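Local coordinates for protein PA1221 (Pseudomonas aeruginosa, PDB 4DG8) that pairs an AMP-binding enzyme domain of the ANL clan with a phosphopantetheine attachment domain, and is modelled with adenosine monophosphate bound, at residues N18-L21 / A25-T28; Y68-Y73 / V156-F161; Y104-L109 / P212-A217; N265-V268 / D273-G276; Q372-R375 / R380-A383. All blocks are in the same frame, centred on the assembly; numbering follows the deposited sequence.

Interaction 1. Residues N18-L21 / A25-T28; sequences NSLL and AHPT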
# COMPACT_ATOMS: atom_id res chain seq x y z
N ASN A 18 -19.24 16.32 2.03
CA ASN A 18 -20.60 16.67 1.63
C ASN A 18 -20.66 16.71 0.11
O ASN A 18 -20.72 17.78 -0.50
CB ASN A 18 -21.09 17.97 2.26
N SER A 19 -20.63 15.52 -0.49
CA SER A 19 -20.55 15.32 -1.94
C SER A 19 -19.15 15.21 -2.49
O SER A 19 -18.98 14.76 -3.62
CB SER A 19 -21.23 16.46 -2.69
OG SER A 19 -20.26 17.45 -3.05
N LEU A 20 -18.13 15.56 -1.70
CA LEU A 20 -16.81 15.09 -2.07
C LEU A 20 -16.83 13.59 -1.78
O LEU A 20 -15.98 12.84 -2.26
CB LEU A 20 -15.70 15.78 -1.28
CG LEU A 20 -15.22 17.11 -1.84
CD1 LEU A 20 -13.90 17.54 -1.19
CD2 LEU A 20 -15.07 17.05 -3.36
N LEU A 21 -17.83 13.17 -1.00
CA LEU A 21 -17.95 11.78 -0.61
C LEU A 21 -18.49 10.92 -1.76
O LEU A 21 -18.44 9.70 -1.71
CB LEU A 21 -18.85 11.65 0.62
CG LEU A 21 -18.39 12.49 1.81
CD1 LEU A 21 -19.49 12.55 2.86
CD2 LEU A 21 -17.07 11.95 2.38
N ALA A 25 -17.87 12.83 -7.97
CA ALA A 25 -17.41 14.20 -7.74
C ALA A 25 -15.91 14.29 -7.99
O ALA A 25 -15.30 15.34 -7.84
CB ALA A 25 -17.72 14.64 -6.32
N HIS A 26 -15.32 13.16 -8.39
CA HIS A 26 -13.88 13.11 -8.60
C HIS A 26 -13.59 12.72 -10.04
O HIS A 26 -14.35 11.98 -10.65
CB HIS A 26 -13.25 12.14 -7.58
CG HIS A 26 -13.47 12.57 -6.17
ND1 HIS A 26 -12.61 13.41 -5.50
CD2 HIS A 26 -14.50 12.34 -5.32
CE1 HIS A 26 -13.07 13.64 -4.28
NE2 HIS A 26 -14.21 13.00 -4.14
N PRO A 27 -12.52 13.27 -10.61
CA PRO A 27 -12.24 12.98 -12.03
C PRO A 27 -11.58 11.60 -12.15
O PRO A 27 -11.06 11.08 -11.16
CB PRO A 27 -11.27 14.10 -12.42
CG PRO A 27 -10.44 14.30 -11.12
CD PRO A 27 -11.44 14.07 -9.98
N THR A 28 -11.62 11.01 -13.34
CA THR A 28 -10.85 9.78 -13.55
C THR A 28 -9.35 10.13 -13.47
O THR A 28 -8.97 11.30 -13.58
CB THR A 28 -11.16 9.13 -14.91
OG1 THR A 28 -10.58 9.94 -15.95
CG2 THR A 28 -12.69 8.98 -15.14

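Interaction 2. Residues Y68-Y73 / V156-F161; sequences YLLEHY and VARPCF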
# COMPACT_ATOMS: atom_id res chain seq x y z
N TYR A 68 -1.65 -0.76 -28.17
CA TYR A 68 -1.45 -2.21 -28.10
C TYR A 68 -2.46 -2.95 -27.16
O TYR A 68 -3.10 -3.98 -27.53
CB TYR A 68 0.01 -2.49 -27.72
CG TYR A 68 0.31 -3.92 -27.34
CD1 TYR A 68 0.74 -4.84 -28.29
CD2 TYR A 68 0.15 -4.35 -26.02
CE1 TYR A 68 1.00 -6.15 -27.93
CE2 TYR A 68 0.41 -5.64 -25.66
CZ TYR A 68 0.84 -6.54 -26.61
OH TYR A 68 1.09 -7.85 -26.24
N LEU A 69 -2.62 -2.42 -25.95
CA LEU A 69 -3.53 -3.03 -24.99
C LEU A 69 -4.96 -3.10 -25.54
O LEU A 69 -5.66 -4.10 -25.39
CB LEU A 69 -3.53 -2.24 -23.67
CG LEU A 69 -2.19 -2.12 -22.95
CD1 LEU A 69 -2.38 -1.41 -21.60
CD2 LEU A 69 -1.55 -3.50 -22.77
N LEU A 70 -5.41 -2.01 -26.16
CA LEU A 70 -6.76 -1.97 -26.70
C LEU A 70 -6.89 -2.93 -27.86
O LEU A 70 -7.95 -3.50 -28.07
CB LEU A 70 -7.13 -0.55 -27.12
CG LEU A 70 -7.42 0.30 -25.89
CD1 LEU A 70 -7.58 1.77 -26.24
CD2 LEU A 70 -8.62 -0.24 -25.11
N GLU A 71 -5.81 -3.11 -28.62
CA GLU A 71 -5.85 -4.08 -29.70
C GLU A 71 -6.11 -5.49 -29.16
O GLU A 71 -6.90 -6.24 -29.74
CB GLU A 71 -4.58 -4.06 -30.55
CG GLU A 71 -4.55 -5.22 -31.54
CD GLU A 71 -3.40 -5.15 -32.53
OE1 GLU A 71 -2.25 -4.88 -32.10
OE2 GLU A 71 -3.66 -5.36 -33.74
N HIS A 72 -5.45 -5.85 -28.06
CA HIS A 72 -5.73 -7.15 -27.43
C HIS A 72 -7.04 -7.17 -26.62
O HIS A 72 -7.76 -8.16 -26.63
CB HIS A 72 -4.58 -7.59 -26.53
CG HIS A 72 -3.29 -7.84 -27.25
ND1 HIS A 72 -2.84 -7.02 -28.26
CD2 HIS A 72 -2.35 -8.80 -27.09
CE1 HIS A 72 -1.68 -7.47 -28.70
NE2 HIS A 72 -1.36 -8.55 -28.01
N TYR A 73 -7.33 -6.09 -25.91
CA TYR A 73 -8.53 -6.04 -25.06
C TYR A 73 -9.35 -4.77 -25.36
O TYR A 73 -9.22 -3.77 -24.67
CB TYR A 73 -8.14 -6.16 -23.57
CG TYR A 73 -7.33 -7.42 -23.33
CD1 TYR A 73 -7.95 -8.65 -23.20
CD2 TYR A 73 -5.94 -7.38 -23.27
CE1 TYR A 73 -7.24 -9.80 -23.02
CE2 TYR A 73 -5.20 -8.53 -23.09
CZ TYR A 73 -5.85 -9.74 -22.96
OH TYR A 73 -5.13 -10.91 -22.78
N VAL A 156 -8.49 4.90 -32.54
CA VAL A 156 -9.41 5.91 -33.04
C VAL A 156 -9.99 6.69 -31.86
O VAL A 156 -10.01 7.92 -31.87
CB VAL A 156 -10.53 5.29 -33.89
CG1 VAL A 156 -11.60 6.33 -34.20
CG2 VAL A 156 -9.96 4.71 -35.17
N ALA A 157 -10.46 5.95 -30.85
CA ALA A 157 -10.95 6.54 -29.61
C ALA A 157 -10.72 5.57 -28.46
O ALA A 157 -10.94 4.37 -28.61
CB ALA A 157 -12.42 6.85 -29.74
N ARG A 158 -10.32 6.08 -27.30
CA ARG A 158 -10.14 5.23 -26.14
C ARG A 158 -11.46 5.14 -25.40
O ARG A 158 -12.27 6.06 -25.49
CB ARG A 158 -9.03 5.75 -25.23
CG ARG A 158 -7.80 6.12 -26.03
CD ARG A 158 -6.49 5.96 -25.30
NE ARG A 158 -5.46 6.39 -26.23
CZ ARG A 158 -4.78 5.57 -27.01
NH1 ARG A 158 -4.98 4.25 -26.94
NH2 ARG A 158 -3.89 6.06 -27.87
N PRO A 159 -11.68 4.03 -24.68
CA PRO A 159 -12.95 3.80 -23.99
C PRO A 159 -13.31 4.96 -23.08
O PRO A 159 -12.43 5.65 -22.54
CB PRO A 159 -12.67 2.53 -23.16
CG PRO A 159 -11.54 1.85 -23.87
CD PRO A 159 -10.69 2.97 -24.40
N CYS A 160 -14.61 5.19 -22.93
CA CYS A 160 -15.11 6.22 -22.01
C CYS A 160 -15.57 5.53 -20.75
O CYS A 160 -16.16 4.45 -20.80
CB CYS A 160 -16.28 6.99 -22.62
SG CYS A 160 -15.91 7.89 -24.14
N PHE A 161 -15.27 6.15 -19.62
CA PHE A 161 -15.68 5.59 -18.34
C PHE A 161 -15.70 6.69 -17.30
O PHE A 161 -15.11 7.75 -17.50
CB PHE A 161 -14.75 4.44 -17.90
CG PHE A 161 -13.27 4.76 -17.98
CD1 PHE A 161 -12.61 5.32 -16.90
CD2 PHE A 161 -12.55 4.50 -19.14
CE1 PHE A 161 -11.25 5.61 -16.96
CE2 PHE A 161 -11.18 4.79 -19.23
CZ PHE A 161 -10.53 5.34 -18.14

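Interaction 3. Residues Y104-L109 / P212-A217; sequences YLYIDL and PLSFDA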
# COMPACT_ATOMS: atom_id res chain seq x y z
N TYR A 104 -4.69 -2.28 -13.13
CA TYR A 104 -3.39 -2.91 -12.99
C TYR A 104 -3.26 -3.72 -11.72
O TYR A 104 -3.94 -3.48 -10.71
CB TYR A 104 -2.22 -1.91 -13.14
CG TYR A 104 -2.15 -0.76 -12.15
CD1 TYR A 104 -1.65 -0.94 -10.86
CD2 TYR A 104 -2.52 0.54 -12.54
CE1 TYR A 104 -1.54 0.14 -9.95
CE2 TYR A 104 -2.41 1.63 -11.64
CZ TYR A 104 -1.93 1.42 -10.35
OH TYR A 104 -1.83 2.48 -9.45
N LEU A 105 -2.41 -4.73 -11.81
CA LEU A 105 -2.10 -5.61 -10.69
C LEU A 105 -0.60 -5.87 -10.65
O LEU A 105 -0.02 -6.25 -11.68
CB LEU A 105 -2.82 -6.94 -10.90
CG LEU A 105 -2.40 -8.11 -10.03
CD1 LEU A 105 -2.74 -7.83 -8.56
CD2 LEU A 105 -3.08 -9.38 -10.55
N TYR A 106 0.03 -5.70 -9.50
CA TYR A 106 1.43 -6.09 -9.40
C TYR A 106 1.61 -7.62 -9.37
O TYR A 106 0.94 -8.33 -8.62
CB TYR A 106 2.18 -5.46 -8.21
CG TYR A 106 3.68 -5.62 -8.42
CD1 TYR A 106 4.29 -5.06 -9.55
CD2 TYR A 106 4.47 -6.36 -7.55
CE1 TYR A 106 5.64 -5.21 -9.80
CE2 TYR A 106 5.84 -6.52 -7.79
CZ TYR A 106 6.42 -5.94 -8.92
OH TYR A 106 7.76 -6.07 -9.19
N ILE A 107 2.54 -8.11 -10.18
CA ILE A 107 2.87 -9.53 -10.15
C ILE A 107 4.38 -9.67 -9.97
O ILE A 107 5.15 -9.17 -10.79
CB ILE A 107 2.44 -10.26 -11.43
CG1 ILE A 107 0.91 -10.24 -11.59
CG2 ILE A 107 2.94 -11.71 -11.43
CD1 ILE A 107 0.18 -11.08 -10.55
N ASP A 108 4.79 -10.32 -8.89
CA ASP A 108 6.21 -10.53 -8.67
C ASP A 108 6.59 -11.90 -9.22
O ASP A 108 6.32 -12.93 -8.60
CB ASP A 108 6.50 -10.44 -7.16
CG ASP A 108 7.97 -10.60 -6.84
OD1 ASP A 108 8.74 -11.02 -7.73
OD2 ASP A 108 8.35 -10.31 -5.69
N LEU A 109 7.28 -11.89 -10.36
CA LEU A 109 7.61 -13.12 -11.08
C LEU A 109 8.65 -13.97 -10.35
O LEU A 109 8.90 -15.11 -10.73
CB LEU A 109 8.02 -12.80 -12.53
CG LEU A 109 6.84 -12.41 -13.45
CD1 LEU A 109 7.28 -11.97 -14.83
CD2 LEU A 109 5.83 -13.55 -13.58
N PRO A 212 6.88 -0.75 -3.41
CA PRO A 212 6.50 -1.56 -4.58
C PRO A 212 5.00 -1.48 -4.83
O PRO A 212 4.24 -1.16 -3.91
CB PRO A 212 6.91 -2.98 -4.17
CG PRO A 212 8.04 -2.76 -3.20
CD PRO A 212 7.64 -1.53 -2.42
N LEU A 213 4.58 -1.79 -6.06
CA LEU A 213 3.17 -1.68 -6.44
C LEU A 213 2.21 -2.65 -5.73
O LEU A 213 1.00 -2.57 -5.92
CB LEU A 213 3.01 -1.84 -7.95
CG LEU A 213 3.54 -0.72 -8.84
CD1 LEU A 213 3.65 -1.25 -10.29
CD2 LEU A 213 2.64 0.53 -8.73
N SER A 214 2.74 -3.57 -4.94
CA SER A 214 1.88 -4.46 -4.17
C SER A 214 1.34 -3.72 -2.94
O SER A 214 0.43 -4.20 -2.26
CB SER A 214 2.64 -5.72 -3.77
OG SER A 214 3.89 -5.37 -3.21
N PHE A 215 1.90 -2.55 -2.66
CA PHE A 215 1.37 -1.70 -1.59
C PHE A 215 0.69 -0.44 -2.11
O PHE A 215 1.22 0.24 -3.00
CB PHE A 215 2.50 -1.28 -0.65
CG PHE A 215 3.40 -2.40 -0.25
CD1 PHE A 215 3.09 -3.19 0.85
CD2 PHE A 215 4.55 -2.67 -0.96
CE1 PHE A 215 3.92 -4.25 1.23
CE2 PHE A 215 5.39 -3.71 -0.59
CZ PHE A 215 5.08 -4.50 0.51
N ASP A 216 -0.43 -0.06 -1.50
CA ASP A 216 -1.12 1.14 -1.98
C ASP A 216 -0.46 2.44 -1.50
O ASP A 216 -0.96 3.52 -1.80
CB ASP A 216 -2.64 1.13 -1.73
CG ASP A 216 -3.01 1.23 -0.26
OD1 ASP A 216 -4.22 1.25 0.04
OD2 ASP A 216 -2.09 1.30 0.59
N ALA A 217 0.65 2.34 -0.77
CA ALA A 217 1.48 3.52 -0.54
C ALA A 217 1.97 4.05 -1.90
O ALA A 217 2.12 5.27 -2.11
CB ALA A 217 2.68 3.20 0.39

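Interaction 4. Residues N265-V268 / D273-G276; sequences NTLV and DCLG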
# COMPACT_ATOMS: atom_id res chain seq x y z
N ASN A 265 11.78 4.89 11.46
CA ASN A 265 12.49 4.72 12.73
C ASN A 265 13.96 4.36 12.52
O ASN A 265 14.85 4.91 13.18
CB ASN A 265 11.80 3.64 13.56
CG ASN A 265 10.42 4.05 13.99
OD1 ASN A 265 10.05 5.22 13.88
ND2 ASN A 265 9.63 3.09 14.49
N THR A 266 14.22 3.42 11.61
CA THR A 266 15.58 3.01 11.30
C THR A 266 16.43 4.15 10.75
O THR A 266 17.57 4.37 11.20
CB THR A 266 15.58 1.86 10.29
OG1 THR A 266 14.73 0.83 10.79
CG2 THR A 266 16.98 1.29 10.11
N LEU A 267 15.89 4.86 9.77
CA LEU A 267 16.63 5.96 9.15
C LEU A 267 16.92 7.00 10.22
O LEU A 267 18.02 7.55 10.27
CB LEU A 267 15.82 6.58 8.00
CG LEU A 267 15.56 5.69 6.79
CD1 LEU A 267 14.70 6.43 5.77
CD2 LEU A 267 16.84 5.22 6.16
N VAL A 268 15.95 7.22 11.11
CA VAL A 268 16.13 8.22 12.15
C VAL A 268 17.17 7.81 13.19
O VAL A 268 17.94 8.66 13.63
CB VAL A 268 14.79 8.60 12.81
CG1 VAL A 268 15.02 9.38 14.09
CG2 VAL A 268 13.97 9.41 11.83
N ASP A 273 19.94 13.06 9.86
CA ASP A 273 20.17 14.07 8.84
C ASP A 273 19.86 13.59 7.42
O ASP A 273 19.82 14.41 6.50
CB ASP A 273 21.60 14.64 8.88
CG ASP A 273 21.82 15.61 10.05
OD1 ASP A 273 20.83 16.02 10.70
OD2 ASP A 273 22.99 15.98 10.29
N CYS A 274 19.63 12.29 7.21
CA CYS A 274 19.34 11.84 5.83
C CYS A 274 18.00 12.37 5.31
O CYS A 274 17.71 12.31 4.11
CB CYS A 274 19.44 10.32 5.67
SG CYS A 274 18.04 9.38 6.31
N LEU A 275 17.18 12.89 6.20
CA LEU A 275 15.89 13.44 5.80
C LEU A 275 16.03 14.86 5.25
O LEU A 275 15.11 15.37 4.60
CB LEU A 275 14.92 13.43 6.97
CG LEU A 275 14.74 12.06 7.62
CD1 LEU A 275 13.83 12.18 8.84
CD2 LEU A 275 14.24 11.00 6.61
N GLY A 276 17.19 15.49 5.50
CA GLY A 276 17.40 16.88 5.12
C GLY A 276 17.06 17.14 3.66
O GLY A 276 17.48 16.38 2.78

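Interaction 5. Residues Q372-R375 / R380-A383; sequences QGYR and RTRA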
# COMPACT_ATOMS: atom_id res chain seq x y z
N GLN A 372 -14.40 -0.85 -4.59
CA GLN A 372 -15.59 -1.49 -5.13
C GLN A 372 -15.91 -2.72 -4.27
O GLN A 372 -17.09 -3.03 -4.03
CB GLN A 372 -15.37 -1.89 -6.59
CG GLN A 372 -16.52 -2.66 -7.21
CD GLN A 372 -16.14 -3.34 -8.51
OE1 GLN A 372 -15.43 -4.36 -8.51
NE2 GLN A 372 -16.59 -2.78 -9.63
N GLY A 373 -14.87 -3.40 -3.80
CA GLY A 373 -15.05 -4.55 -2.93
C GLY A 373 -13.95 -5.58 -3.11
O GLY A 373 -12.90 -5.27 -3.67
N TYR A 374 -14.18 -6.80 -2.64
CA TYR A 374 -13.19 -7.85 -2.84
C TYR A 374 -13.56 -8.52 -4.13
O TYR A 374 -14.57 -9.21 -4.22
CB TYR A 374 -13.21 -8.85 -1.70
CG TYR A 374 -12.89 -8.21 -0.38
CD1 TYR A 374 -11.59 -7.77 -0.11
CD2 TYR A 374 -13.86 -8.03 0.58
CE1 TYR A 374 -11.28 -7.15 1.09
CE2 TYR A 374 -13.57 -7.43 1.79
CZ TYR A 374 -12.28 -6.99 2.03
OH TYR A 374 -11.98 -6.39 3.24
N ARG A 375 -12.71 -8.31 -5.14
CA ARG A 375 -13.05 -8.68 -6.50
C ARG A 375 -13.36 -10.17 -6.57
O ARG A 375 -14.22 -10.61 -7.34
CB ARG A 375 -11.88 -8.32 -7.42
CG ARG A 375 -12.18 -8.47 -8.90
CD ARG A 375 -13.08 -7.33 -9.42
NE ARG A 375 -13.15 -7.44 -10.86
CZ ARG A 375 -13.90 -6.69 -11.67
NH1 ARG A 375 -14.67 -5.72 -11.18
NH2 ARG A 375 -13.85 -6.91 -12.98
N ARG A 380 -17.81 -11.82 1.26
CA ARG A 380 -17.00 -10.95 2.08
C ARG A 380 -17.24 -9.48 1.74
O ARG A 380 -17.15 -8.63 2.61
CB ARG A 380 -15.52 -11.29 1.94
CG ARG A 380 -14.62 -10.50 2.87
CD ARG A 380 -13.22 -11.09 2.86
NE ARG A 380 -13.27 -12.54 3.03
CZ ARG A 380 -13.19 -13.16 4.20
NH1 ARG A 380 -13.04 -12.46 5.32
NH2 ARG A 380 -13.25 -14.49 4.26
N THR A 381 -17.52 -9.18 0.47
CA THR A 381 -17.81 -7.80 0.11
C THR A 381 -19.10 -7.37 0.80
O THR A 381 -19.13 -6.34 1.48
CB THR A 381 -17.93 -7.59 -1.42
OG1 THR A 381 -16.67 -7.85 -2.05
CG2 THR A 381 -18.36 -6.14 -1.74
N ARG A 382 -20.13 -8.19 0.65
CA ARG A 382 -21.44 -7.95 1.27
C ARG A 382 -21.37 -7.81 2.79
O ARG A 382 -22.12 -7.03 3.37
CB ARG A 382 -22.43 -9.07 0.92
CG ARG A 382 -23.02 -8.93 -0.46
CD ARG A 382 -23.68 -10.21 -0.92
NE ARG A 382 -24.67 -10.68 0.04
CZ ARG A 382 -25.89 -10.17 0.15
NH1 ARG A 382 -26.26 -9.16 -0.62
NH2 ARG A 382 -26.73 -10.68 1.05
N ALA A 383 -20.47 -8.57 3.41
CA ALA A 383 -20.29 -8.51 4.86
C ALA A 383 -19.46 -7.31 5.32
O ALA A 383 -19.73 -6.73 6.37
CB ALA A 383 -19.66 -9.81 5.36

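Interaction 1. Residues N18-L21 / A25-T28
S19 meets A25 through its backbone: the S19 carbonyl O sits 3.0 Å from the A25 CB methyl. That is tight for a carbon against an oxygen, and N18 just before it is poorly ordered, so little should be read into the exact value. Next comes L20, whose CA lies 5.8 Å from the CA of A25, as near as the two backbones come. L20 carries the main link, and it does so with its carbonyl rather than its side chain. H26 NE2 donates to L20 O over 2.6 Å in a nearly straight bond, with an N-H...O angle of 165°. The acceptor lies practically in the imidazole plane, and from the other end the nitrogen sits in the carbonyl plane on a lone pair of the oxygen, so both partners are well oriented. The H26 torsion (chi1 -61°, CG beside the backbone N) swings the ring back toward L20. The L20 side chain adds a looser touch, its CD2 methyl 4.1 Å from H26 CE1, the two side chains crossing at about a right angle. L21 already faces the other way. The H26 side chain also touches A187, T190 and R191 of helix 186-193, and T190 OG1 bonds to P27 O, so the 25-28 segment rests on that helix. The arrangement is a surface loop at the start of the model, folded back on itself just before helix 29-39, which opens with a classic N-cap: T28 OG1 takes the backbone N of A31.

Interaction 2. Residues Y68-Y73 / V156-F161
L70 and P159 make the apolar part of this surface contact, approaching tip to tip. The leucine points straight out of its helix at the loop, and both of its methyls are used: CD2 lies 3.8 Å from P159 CG, while CD1 is also 3.8 Å from P159 CD. The proline ring thus meets the fork of the leucine.

The second kind of touch is between a methyl and a charged group. L70 CD1 comes to 3.7 Å from R158 NH1, approaching the guanidinium at its edge and near its plane, with the two side chains at about a right angle. R158 leaves the backbone with CG beside the N (chi1 -47°) and then runs extended from CG to NE, which carries the guanidinium past the leucine. Its charge is met about one turn earlier on the same helix, just outside the 68-73 segment, where NH2 pairs with D67 OD1 in a salt bridge. R158 is thus held against two residues, D67 and L70, about a turn apart.

Backbone bonds hold the last helical turn that presents L70: H72 N to Y68 O at 3.0 Å and Y73 N to L69 O at 2.6 Å. H72 also folds its ND1 back to Y68 O, a weak and strongly bent bond.

Helix 55-72 packs inward through L69, which touches A96 and I97 of helix 88-99 and L80 of strand 79-83, while Y68 reaches L127 of strand 125-130. The 156-161 loop, on its way to strand 166-172, meets the helix at the protein surface through L70, and its F161 ring meets H186.

Interaction 3. Residues Y104-L109 / P212-A217
The 3.0 Å bond from F215 N to P212 O closes a type I beta turn, and the two residues at its corner, L213 and S214, are the ones pressed against Y106. Here the packing is close. Y106 CB lies 3.7 Å from L213 CB, and the near side of the ring follows, with Y106 CD1 3.9 Å from the L213 CD1 methyl. The leucine crosses the tyrosine at about a right angle, oblique to the ring. S214 joins through its backbone, its N being 3.8 Å from Y106 CB, and less closely through its side chain, whose CB is 4.2 Å from Y106 CD2. The tyrosine is set for this by its first torsion: chi1 -164° puts CG opposite the backbone N and lays the ring across the turn. The other methyl of the leucine, CD2, reaches Y104, touching its CE1 at 4.4 Å. Strand 103-106, flanked in the sheet by strands 79-83 and 166-172, thus sends Y104 and Y106, with one residue between them, to the same leucine, which L94 of helix 88-99 also touches. The S214 side chain is about 10 Å from the bound AMP. Across the two segments the touching groups are mostly carbon, the S214 backbone N against Y106 being the exception, so the attraction is mainly dispersion and burial. The turn's own bond shapes the corner, and the three hydroxyls bond to other parts of the chain: Y104 OH to W223 NE1, S214 OG to Y427 OH, and Y106 OH, only weakly, to G84 O.

Interaction 4. Residues N265-V268 / D273-G276
C274 meets L267 because its first torsion, 77°, places SG between the backbone N and the carbonyl carbon, facing back to the helix; the sulfur ends 4.0 Å from L267 CB. The second pair is set by two more torsions. V268 has CG1 opposite its backbone N (chi1 167°), which leaves CG2 beside that N and directed at the other segment. L275 starts off to one side, but with chi1 -55° and an extended second torsion its CD1 methyl swings in to 4.1 Å from V268 CG2. These two side chains cross at about a right angle, methyl against methyl. The backbones stay well apart, with 7.3 Å from L267 CA to C274 CA, so side chains alone span the gap. All four residues are buried.

This is the return leg of a beta-alpha-beta crossover: strand 256-260 leads into helix 261-270, the chain turns, and the short 3-10 segment at 273-275 brings it back toward strand 280-284, which lies parallel beside the first. G276 N bonds to D273 O over 3.0 Å, an i to i+3 bond within the 3-10 turn that carries C274 and L275.

L267 and L275 both touch L259 of strand 256-260. V268 also touches R295 and A296 of helix 290-299, and L275 touches L245 of helix 242-250. D273 turns away from the contact, and its carboxylate reaches R299, with OD1 in a salt bridge to NE.

Interaction 5. Residues Q372-R375 / R380-A383
Y374 lies against R380 and T381 where the short, weakly bonded strand about 373-374, at the border of a mixed sheet, leads into helix 378-384, a tight strand-to-helix connection. Starting at its CB, the tyrosine meets T381 OG1 at 3.6 Å. Further out, CD2 lies 3.5 Å from R380 CG, and this same edge of the ring has T381 N in its plane. CE2 comes to 3.4 Å from R380 CG. Over the face stands R380 CD, 4.1 Å from the ring centroid of Y374 and 23° off the normal: a CH-pi contact, displaced toward the rim. The arginine chain bends at chi3 (-48°), and its guanidinium stands steeply to the ring instead of stacking on it; NE goes on to a salt bridge with D377 OD2. At the tip, Y374 OH bonds to E313 OE2. The Y374 side chain is about 9 Å from the bound AMP.

The backbone is tied in as well. Y374 N donates to T381 OG1 over 2.8 Å, while that hydroxyl also bonds to D377 O one helical turn back, so OG1 links strand and helix. G373, at phi 149°, has no side chain, and the T381 CG2 methyl approaches its bare CA to 3.9 Å.

Beyond, R375 folds back to Q372: NH1 meets OE1 at 3.1 Å, on a lone pair in the amide plane, with the oxygen lying in the guanidinium plane too.

In the fold
From the N terminus, interaction 1 closes a small loop just before helix 29-39 and is finished before the others begin. Interactions 2 and 3 then cross, since 104-109 falls between 68-73 and 156-161, and 156-161 in turn precedes 212-217. Interaction 2 fastens helix 55-72 to the loop before strand 166-172; interaction 3 ties strand 103-106 to the turn before helix 217-226. Interactions 4 and 5 are again short closures, in series: a helix with its return leg, and a border strand with the helix after it. Interactions 1 and 2 touch, T28 CG2 lying 3.6 Å from F161 O; interactions 3 and 5 share the seven-stranded sheet.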